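PDB 6U8T: PfhB2 from Pasteurella multocida, which acts as a cysteine protease through its YopT domain, a toxin module that probably cleaves host proteins. Local coordinates for the interface of chains A and B. Residues are numbered along the deposited sequence; one frame, centred on the assembly and turned at random. Chains: chain A/B, PfhB2.

The interface of chains A and B. Residues chain A 139-140, 142, 146-148, 150; chain B 166-169, 187.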
ATOM      1  N   ILE A 139      -2.789 -22.945   5.961  1.00 45.47           N
ATOM      2  CA  ILE A 139      -3.498 -22.775   7.261  1.00 46.19           C
ATOM      3  C   ILE A 139      -4.053 -24.136   7.699  1.00 49.52           C
ATOM      4  O   ILE A 139      -3.831 -24.513   8.862  1.00 50.38           O
ATOM      5  CB  ILE A 139      -4.592 -21.698   7.191  1.00 45.67           C
ATOM      6  CG1 ILE A 139      -4.033 -20.305   6.867  1.00 43.73           C
ATOM      7  CG2 ILE A 139      -5.369 -21.684   8.505  1.00 46.12           C
ATOM      8  CD1 ILE A 139      -5.069 -19.313   6.444  1.00 42.81           C
ATOM      9  N   LEU A 140      -4.722 -24.861   6.800  1.00 51.47           N
ATOM     10  CA  LEU A 140      -5.450 -26.119   7.126  1.00 55.24           C
ATOM     11  C   LEU A 140      -4.496 -27.316   7.287  1.00 57.31           C
ATOM     12  O   LEU A 140      -4.854 -28.211   8.039  1.00 61.20           O
ATOM     13  CB  LEU A 140      -6.490 -26.395   6.033  1.00 55.70           C
ATOM     14  CG  LEU A 140      -7.706 -25.484   6.045  1.00 54.81           C
ATOM     15  CD1 LEU A 140      -8.644 -25.840   4.903  1.00 55.77           C
ATOM     16  CD2 LEU A 140      -8.418 -25.580   7.387  1.00 54.77           C
ATOM     17  N   THR A 142      -1.930 -29.870   8.633  1.00 66.36           N
ATOM     18  CA  THR A 142      -1.303 -30.208   9.940  1.00 70.54           C
ATOM     19  C   THR A 142      -0.137 -31.181   9.719  1.00 69.92           C
ATOM     20  O   THR A 142       0.443 -31.600  10.720  1.00 69.33           O
ATOM     21  CB  THR A 142      -2.367 -30.697  10.931  1.00 76.52           C
ATOM     22  OG1 THR A 142      -3.201 -31.692  10.337  1.00 82.69           O
ATOM     23  CG2 THR A 142      -3.249 -29.570  11.424  1.00 76.66           C
ATOM     24  N   THR A 146      -2.475 -34.255  13.628  1.00 67.76           N
ATOM     25  CA  THR A 146      -3.927 -33.979  13.563  1.00 67.67           C
ATOM     26  C   THR A 146      -4.189 -32.506  13.926  1.00 65.35           C
ATOM     27  O   THR A 146      -5.267 -31.993  13.586  1.00 65.09           O
ATOM     28  CB  THR A 146      -4.661 -34.972  14.482  1.00 71.28           C
ATOM     29  OG1 THR A 146      -4.222 -34.843  15.840  1.00 72.92           O
ATOM     30  CG2 THR A 146      -4.447 -36.417  14.083  1.00 71.61           C
ATOM     31  N   ALA A 147      -3.233 -31.848  14.584  1.00 63.06           N
ATOM     32  CA  ALA A 147      -3.379 -30.513  15.201  1.00 60.51           C
ATOM     33  C   ALA A 147      -2.184 -29.620  14.821  1.00 58.60           C
ATOM     34  O   ALA A 147      -1.075 -30.148  14.608  1.00 57.34           O
ATOM     35  CB  ALA A 147      -3.508 -30.652  16.700  1.00 61.17           C
ATOM     36  N   GLY A 148      -2.411 -28.301  14.765  1.00 56.60           N
ATOM     37  CA  GLY A 148      -1.352 -27.295  14.568  1.00 55.02           C
ATOM     38  C   GLY A 148      -1.821 -25.878  14.868  1.00 53.45           C
ATOM     39  O   GLY A 148      -2.971 -25.551  14.530  1.00 53.22           O
ATOM     40  N   LYS A 150      -0.817 -21.817  13.877  1.00 47.47           N
ATOM     41  CA  LYS A 150      -0.200 -21.063  12.759  1.00 45.36           C
ATOM     42  C   LYS A 150      -0.161 -19.570  13.106  1.00 44.88           C
ATOM     43  O   LYS A 150      -1.169 -19.029  13.624  1.00 44.94           O
ATOM     44  CB  LYS A 150      -0.984 -21.275  11.461  1.00 44.71           C
ATOM     45  CG  LYS A 150      -0.935 -22.686  10.901  1.00 45.37           C
ATOM     46  CD  LYS A 150      -2.050 -23.579  11.403  1.00 46.87           C
ATOM     47  CE  LYS A 150      -1.925 -25.038  10.983  1.00 48.46           C
ATOM     48  NZ  LYS A 150      -1.267 -25.199   9.659  1.00 48.19           N
TER
ATOM     49  N   LEU B 166      -5.636 -22.109  14.901  1.00 52.08           N
ATOM     50  CA  LEU B 166      -5.434 -23.417  15.565  1.00 55.10           C
ATOM     51  C   LEU B 166      -6.334 -24.413  14.830  1.00 56.83           C
ATOM     52  O   LEU B 166      -7.550 -24.155  14.689  1.00 56.45           O
ATOM     53  CB  LEU B 166      -5.806 -23.282  17.043  1.00 55.91           C
ATOM     54  CG  LEU B 166      -5.783 -24.560  17.861  1.00 59.14           C
ATOM     55  CD1 LEU B 166      -4.356 -25.021  18.107  1.00 59.85           C
ATOM     56  CD2 LEU B 166      -6.544 -24.379  19.170  1.00 60.00           C
ATOM     57  N   VAL B 167      -5.753 -25.479  14.310  1.00 59.15           N
ATOM     58  CA  VAL B 167      -6.509 -26.570  13.641  1.00 61.92           C
ATOM     59  C   VAL B 167      -6.376 -27.807  14.534  1.00 64.76           C
ATOM     60  O   VAL B 167      -5.232 -28.128  14.894  1.00 65.91           O
ATOM     61  CB  VAL B 167      -5.972 -26.809  12.218  1.00 62.04           C
ATOM     62  CG1 VAL B 167      -6.767 -27.875  11.478  1.00 64.35           C
ATOM     63  CG2 VAL B 167      -5.899 -25.510  11.418  1.00 60.02           C
ATOM     64  N   GLN B 168      -7.495 -28.409  14.936  1.00 66.21           N
ATOM     65  CA  GLN B 168      -7.548 -29.701  15.674  1.00 70.14           C
ATOM     66  C   GLN B 168      -8.573 -30.589  14.981  1.00 71.14           C
ATOM     67  O   GLN B 168      -9.763 -30.336  15.135  1.00 69.45           O
ATOM     68  CB  GLN B 168      -7.948 -29.527  17.140  1.00 71.76           C
ATOM     69  CG  GLN B 168      -6.902 -28.804  17.977  1.00 71.53           C
ATOM     70  CD  GLN B 168      -7.495 -28.043  19.148  1.00 72.33           C
ATOM     71  OE1 GLN B 168      -8.574 -27.445  19.058  1.00 73.04           O
ATOM     72  NE2 GLN B 168      -6.799 -28.073  20.276  1.00 72.16           N
ATOM     73  N   GLY B 169      -8.111 -31.566  14.207  1.00 72.88           N
ATOM     74  CA  GLY B 169      -8.977 -32.349  13.313  1.00 75.39           C
ATOM     75  C   GLY B 169      -9.737 -31.428  12.396  1.00 75.07           C
ATOM     76  O   GLY B 169      -9.064 -30.582  11.710  1.00 73.86           O
ATOM     77  N   HIS B 187     -13.265 -27.943   8.075  1.00 72.62           N
ATOM     78  CA  HIS B 187     -12.337 -27.249   7.136  1.00 70.37           C
ATOM     79  C   HIS B 187     -13.144 -26.604   6.014  1.00 69.12           C
ATOM     80  O   HIS B 187     -12.848 -25.455   5.692  1.00 66.75           O
ATOM     81  CB  HIS B 187     -11.284 -28.202   6.546  1.00 71.76           C
ATOM     82  CG  HIS B 187     -10.190 -28.582   7.510  1.00 73.28           C
ATOM     83  ND1 HIS B 187      -8.910 -29.005   7.090  1.00 74.56           N
ATOM     84  CD2 HIS B 187     -10.164 -28.576   8.860  1.00 74.84           C
ATOM     85  CE1 HIS B 187      -8.227 -29.333   8.185  1.00 76.28           C
ATOM     86  NE2 HIS B 187      -8.915 -29.050   9.248  1.00 77.51           N
TER
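B:Val167 and A:Gly148 pair through their backbones in both directions: B:Val167 N donates to A:Gly148 O over 2.8 Å, nearly straight at 175°, and A:Gly148 N returns a bond to B:Val167 O. This reciprocal pair marks an antiparallel beta bridge, and A:Ala147 bridges B:Gln168 alongside it. Backbone hydrogen bonding continues into the loops, where B:Gly169 N donates to A:Thr146 O at 2.9 Å.

B:Val167, which buries 60 Å², turns its isopropyl group toward the end of the chain A helix. CG1 lies anti to the backbone N (chi1 -177°), which directs it to the methyl CG2 of A:Thr142 at 3.9 Å. The other branch meets the backbone carbonyl O of A:Ile139. The same B:Val167 CG2 lies 4.0 Å from the CE methylene of A:Lys150. That lysine bends at chi2 and chi4 and delivers its terminal amine nitrogen NZ to A:Ile139 O at 2.8 Å, standing above the carbonyl plane; this bond ties strand to helix and may help keep CE beside the valine.

A:Leu140, with 48 Å² hidden, lies over one face of the imidazole of B:His187. Its CD2 is 3.5 Å from the ring centroid, offset toward the rim, a CH-pi contact; CD1 reaches B:His187 CB. The ring's rotation is limited by its own chain, since B:His187 NE2 donates to B:Gly169 O over 2.9 Å. That bond is bent, with the acceptor tilted 30° out of the ring plane, yet it links the histidine to the same glycine whose N binds A:Thr146.

A twin patch exists with the chains exchanged; the crystal alone does not establish that this dimer forms in solution. In the fold, the start of strand 147-155 of chain A pairs antiparallel with the end of strand 160-168 of chain B, linking strands of the two chains at a site off the two-fold axis, towards one end of the dimer, while the end of helix 133-140 packs against the start of helix 187-201.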